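Local coordinates for RagB/SusD domain protein (Flavobacterium johnsoniae, PDB 5J5U) that is a SusD homologue that binds chitin, probably as an outer-membrane lipoprotein that captures chains of the polymer during chitin utilisation, at residues G51-A54 with V55-G59; D141-Q144 with D145-S149. All coordinates share one frame; numbering follows the deposited sequence.

Interaction 1. Residues G51-A54 with V55-G59; sequences GSWA and VTEYG
Trp53, Glu57 and Tyr58 pack together at the start of helix 53-60; Ser52 is the helix N-cap, and Thr56 ties the first turn back to the preceding loop. The indole lies with CG anti to the backbone N (chi1 168°), alongside Glu57, whose side chain runs in the same direction one turn later. Glu57 CG sits over the face of the Trp53 six-membered ring, 3.9 Å from its centroid, a CH-pi contact. The bend of Glu57 at chi2 (71°) brings the carboxylate alongside the indole, where the two planes lie nearly parallel, and its oxygens form salt bridges with Lys61 and Lys63. The same CG also covers the centre of the Tyr58 ring, 3.6 Å above its plane, so this methylene is flanked by both aromatic groups. Tyr58 presents its edge to the face of Trp53 in an offset edge-to-face pair, the planes at 83° and the centroid of its ring 5.8 Å from that of the Trp53 five-membered ring. The Phe307 ring meets the indole at a shallow angle between planes.

At the start of the helix, Ser52 OG caps Val55 N at 3.3 Å and is itself bonded to Asp258. Thr56 OG1 works in both directions: it accepts from Gly51 N at 2.8 Å and donates to Ser52 O at 2.7 Å, a carbonyl also taken by Thr56 N. A valine in place of Thr56 would probably leave Gly51 N without this acceptor and Ser52 O with one donor fewer, weakening one tie of the loop to the helix. At the edges of both rings, in their planes, a water accepts from Trp53 NE1 at 2.9 Å and bonds Tyr58 OH at 2.7 Å.

Interaction 2. Residues D141-Q144 with D145-S149; sequences DKQQ and DIYNS
Lys142 O accepts from Ile146 N in the opening turn of helix 143-160, part of the mostly helical SusD fold, with Lys142 in the N-cap position. Further backbone bonds set the turn: Tyr147 N donates to Gln143 O and Asn148 N to Gln144 O, while Asp145 N adds a weak bond to Lys142 O.

Water-mediated links serve the more exposed side. Asp145 is three residues past the N-cap, where the acceptor of a capping box would stand, but here a water accepts from Lys142 N at 3.0 Å and donates to Asp145 OD2. The lysine side chain offers no acceptor for Asp145 N, so neither half of the box is made directly; separately, Gln143 N donates to Asp121. A second water donates to Gln144 O at 2.9 Å and, weakly, to Asn148 OD1.

The polar ends of the inner side chains bond other parts of the chain: the Asp141 carboxylate reaches Ser125 and Lys139, the Gln143 amide Trp481 and Thr116, and the Tyr147 phenol Asp117.

Nonpolar contacts lie on the inner side, which faces helix 98-119. Ile146 CG1, anti to its own carbonyl carbon (chi1 -64°), meets Asp141 CB at 3.5 Å. Gln143 extends beside Tyr147, its CG 3.9 Å from Tyr147 CD1 and its amide steeply inclined to the ring at 74°. At the edge of that ring, near its plane, Gln143 O lies 3.6 Å from Tyr147 CD1.

Overall arrangement
Both contacts are first turns of helices, and they belong to separate parts of the chain: their centres are 33 Å apart and their nearest atoms about 20 Å. Interaction 1 is the more buried, lying against helix 31-45 and the loops carrying Asp258 and Phe307. Interaction 2 is only partly buried, with one side against helix 98-119 and the C-terminal residues around Trp481. Their helix starts also differ: in 51-59 Ser52 caps directly and Thr56 bonds the loop backbone, whereas in 141-149 a water stands between carboxylate and N-cap amide. Aromatic pairing within the turn marks the first; within the second, the Tyr147 ring lies beside the methylenes of Gln143.

Interaction 1. Residues G51-A54 with V55-G59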
loop_
_atom_site.group_PDB
_atom_site.type_symbol
_atom_site.label_atom_id
_atom_site.label_comp_id
_atom_site.label_asym_id
_atom_site.label_seq_id
_atom_site.Cartn_x
_atom_site.Cartn_y
_atom_site.Cartn_z
ATOM N N GLY A 51 -7.895 15.912 -8.384
ATOM C CA GLY A 51 -7.540 17.267 -8.758
ATOM C C GLY A 51 -6.605 17.450 -9.928
ATOM O O GLY A 51 -6.826 18.334 -10.756
ATOM N N SER A 52 -5.538 16.658 -9.977
ATOM C CA SER A 52 -4.591 16.733 -11.084
ATOM C C SER A 52 -5.166 16.072 -12.346
ATOM O O SER A 52 -6.080 15.256 -12.260
ATOM C CB SER A 52 -3.265 16.068 -10.719
ATOM O OG SER A 52 -3.308 14.661 -10.911
ATOM N N TRP A 53 -4.631 16.425 -13.506
ATOM C CA TRP A 53 -5.072 15.836 -14.766
ATOM C C TRP A 53 -4.934 14.313 -14.777
ATOM O O TRP A 53 -5.905 13.601 -14.984
ATOM C CB TRP A 53 -4.286 16.435 -15.943
ATOM C CG TRP A 53 -4.465 15.689 -17.228
ATOM C CD1 TRP A 53 -3.537 14.899 -17.852
ATOM C CD2 TRP A 53 -5.651 15.634 -18.041
ATOM N NE1 TRP A 53 -4.067 14.377 -19.011
ATOM C CE2 TRP A 53 -5.360 14.814 -19.151
ATOM C CE3 TRP A 53 -6.924 16.207 -17.943
ATOM C CZ2 TRP A 53 -6.292 14.545 -20.147
ATOM C CZ3 TRP A 53 -7.854 15.940 -18.935
ATOM C CH2 TRP A 53 -7.531 15.120 -20.026
ATOM N N ALA A 54 -3.733 13.813 -14.522
ATOM C CA ALA A 54 -3.488 12.373 -14.640
ATOM C C ALA A 54 -4.342 11.533 -13.656
ATOM O O ALA A 54 -5.017 10.550 -14.040
ATOM C CB ALA A 54 -1.998 12.096 -14.435
ATOM N N VAL A 55 -4.337 11.935 -12.394
ATOM C CA VAL A 55 -5.007 11.127 -11.380
ATOM C C VAL A 55 -6.530 11.162 -11.595
ATOM O O VAL A 55 -7.189 10.122 -11.610
ATOM C CB VAL A 55 -4.617 11.594 -9.950
ATOM C CG1 VAL A 55 -5.374 10.833 -8.921
ATOM C CG2 VAL A 55 -3.098 11.419 -9.707
ATOM N N THR A 56 -7.070 12.354 -11.821
ATOM C CA THR A 56 -8.508 12.516 -11.956
ATOM C C THR A 56 -9.031 11.895 -13.233
ATOM O O THR A 56 -10.037 11.152 -13.208
ATOM C CB THR A 56 -8.953 13.994 -11.972
ATOM O OG1 THR A 56 -8.317 14.704 -10.910
ATOM C CG2 THR A 56 -10.483 14.090 -11.837
ATOM N N GLU A 57 -8.354 12.215 -14.337
ATOM C CA GLU A 57 -8.797 11.778 -15.654
ATOM C C GLU A 57 -8.748 10.271 -15.768
ATOM O O GLU A 57 -9.707 9.681 -16.272
ATOM C CB GLU A 57 -7.969 12.426 -16.766
ATOM C CG GLU A 57 -8.286 11.933 -18.190
ATOM C CD GLU A 57 -9.656 12.405 -18.730
ATOM O OE1 GLU A 57 -10.463 12.976 -17.974
ATOM O OE2 GLU A 57 -9.928 12.202 -19.927
ATOM N N TYR A 58 -7.689 9.642 -15.250
ATOM C CA TYR A 58 -7.565 8.193 -15.439
ATOM C C TYR A 58 -7.889 7.381 -14.176
ATOM O O TYR A 58 -8.632 6.389 -14.274
ATOM C CB TYR A 58 -6.165 7.850 -15.971
ATOM C CG TYR A 58 -5.879 8.611 -17.250
ATOM C CD1 TYR A 58 -6.514 8.264 -18.440
ATOM C CD2 TYR A 58 -5.036 9.722 -17.260
ATOM C CE1 TYR A 58 -6.288 8.964 -19.604
ATOM C CE2 TYR A 58 -4.803 10.438 -18.438
ATOM C CZ TYR A 58 -5.437 10.047 -19.607
ATOM O OH TYR A 58 -5.227 10.736 -20.780
ATOM N N GLY A 59 -7.379 7.793 -13.009
ATOM C CA GLY A 59 -7.629 7.048 -11.783
ATOM C C GLY A 59 -8.985 7.309 -11.110
ATOM O O GLY A 59 -9.674 6.416 -10.656
HETATM O O HOH W 1 -3.142 12.380 -20.874
#

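Interaction 2. Residues D141-Q144 with D145-S149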
loop_
_atom_site.group_PDB
_atom_site.type_symbol
_atom_site.label_atom_id
_atom_site.label_comp_id
_atom_site.label_asym_id
_atom_site.label_seq_id
_atom_site.Cartn_x
_atom_site.Cartn_y
_atom_site.Cartn_z
ATOM N N ASP A 141 1.260 -18.713 -11.932
ATOM C CA ASP A 141 0.838 -19.479 -10.746
ATOM C C ASP A 141 -0.545 -19.032 -10.303
ATOM O O ASP A 141 -0.844 -17.834 -10.332
ATOM C CB ASP A 141 1.791 -19.323 -9.557
ATOM C CG ASP A 141 3.223 -19.700 -9.878
ATOM O OD1 ASP A 141 3.475 -20.422 -10.858
ATOM O OD2 ASP A 141 4.117 -19.270 -9.124
ATOM N N LYS A 142 -1.379 -19.974 -9.877
ATOM C CA LYS A 142 -2.620 -19.603 -9.229
ATOM C C LYS A 142 -2.318 -18.792 -7.964
ATOM O O LYS A 142 -1.445 -19.167 -7.159
ATOM C CB LYS A 142 -3.444 -20.842 -8.891
ATOM C CG LYS A 142 -3.981 -21.575 -10.094
ATOM C CD LYS A 142 -4.528 -22.939 -9.708
ATOM C CE LYS A 142 -5.676 -22.835 -8.696
ATOM N NZ LYS A 142 -6.613 -24.006 -8.760
ATOM N N GLN A 143 -3.053 -17.692 -7.786
ATOM C CA GLN A 143 -2.808 -16.789 -6.658
ATOM C C GLN A 143 -2.850 -17.527 -5.318
ATOM O O GLN A 143 -2.024 -17.267 -4.443
ATOM C CB GLN A 143 -3.811 -15.624 -6.650
ATOM C CG GLN A 143 -3.538 -14.594 -5.537
ATOM C CD GLN A 143 -4.503 -13.407 -5.546
ATOM O OE1 GLN A 143 -5.709 -13.561 -5.302
ATOM N NE2 GLN A 143 -3.968 -12.211 -5.805
ATOM N N GLN A 144 -3.752 -18.489 -5.182
ATOM C CA GLN A 144 -3.822 -19.281 -3.949
ATOM C C GLN A 144 -2.470 -19.958 -3.631
ATOM O O GLN A 144 -1.993 -19.933 -2.485
ATOM C CB GLN A 144 -4.932 -20.331 -4.040
ATOM C CG GLN A 144 -4.967 -21.304 -2.862
ATOM C CD GLN A 144 -6.180 -22.214 -2.881
ATOM O OE1 GLN A 144 -6.627 -22.641 -3.942
ATOM N NE2 GLN A 144 -6.705 -22.529 -1.706
ATOM N N ASP A 145 -1.856 -20.551 -4.647
ATOM C CA ASP A 145 -0.557 -21.197 -4.471
ATOM C C ASP A 145 0.529 -20.152 -4.192
ATOM O O ASP A 145 1.449 -20.406 -3.417
ATOM C CB ASP A 145 -0.192 -22.061 -5.702
ATOM C CG ASP A 145 -1.213 -23.167 -5.959
ATOM O OD1 ASP A 145 -1.754 -23.687 -4.975
ATOM O OD2 ASP A 145 -1.480 -23.523 -7.121
ATOM N N ILE A 146 0.428 -18.987 -4.825
ATOM C CA ILE A 146 1.416 -17.935 -4.615
ATOM C C ILE A 146 1.384 -17.566 -3.149
ATOM O O ILE A 146 2.417 -17.428 -2.506
ATOM C CB ILE A 146 1.157 -16.666 -5.484
ATOM C CG1 ILE A 146 1.271 -16.972 -6.988
ATOM C CG2 ILE A 146 2.128 -15.558 -5.125
ATOM C CD1 ILE A 146 1.132 -15.740 -7.896
ATOM N N TYR A 147 0.185 -17.435 -2.618
ATOM C CA TYR A 147 0.009 -17.095 -1.215
ATOM C C TYR A 147 0.479 -18.188 -0.225
ATOM O O TYR A 147 1.061 -17.855 0.822
ATOM C CB TYR A 147 -1.457 -16.741 -0.959
ATOM C CG TYR A 147 -1.689 -15.254 -0.969
ATOM C CD1 TYR A 147 -1.668 -14.521 -2.167
ATOM C CD2 TYR A 147 -1.883 -14.566 0.222
ATOM C CE1 TYR A 147 -1.882 -13.148 -2.167
ATOM C CE2 TYR A 147 -2.085 -13.208 0.232
ATOM C CZ TYR A 147 -2.085 -12.501 -0.957
ATOM O OH TYR A 147 -2.275 -11.148 -0.887
ATOM N N ASN A 148 0.211 -19.465 -0.525
ATOM C CA ASN A 148 0.752 -20.555 0.307
ATOM C C ASN A 148 2.281 -20.510 0.295
ATOM O O ASN A 148 2.940 -20.737 1.318
ATOM C CB ASN A 148 0.278 -21.935 -0.169
ATOM C CG ASN A 148 -1.170 -22.212 0.192
ATOM O OD1 ASN A 148 -1.689 -21.665 1.169
ATOM N ND2 ASN A 148 -1.838 -23.053 -0.602
ATOM N N SER A 149 2.846 -20.223 -0.871
ATOM C CA SER A 149 4.295 -20.107 -1.000
ATOM C C SER A 149 4.827 -18.887 -0.185
ATOM O O SER A 149 5.876 -18.973 0.489
ATOM C CB SER A 149 4.671 -20.045 -2.482
ATOM O OG SER A 149 6.005 -19.650 -2.683
HETATM O O HOH W 2 -0.349 -22.760 -9.219
HETATM O O HOH W 3 -3.471 -19.521 -0.019
#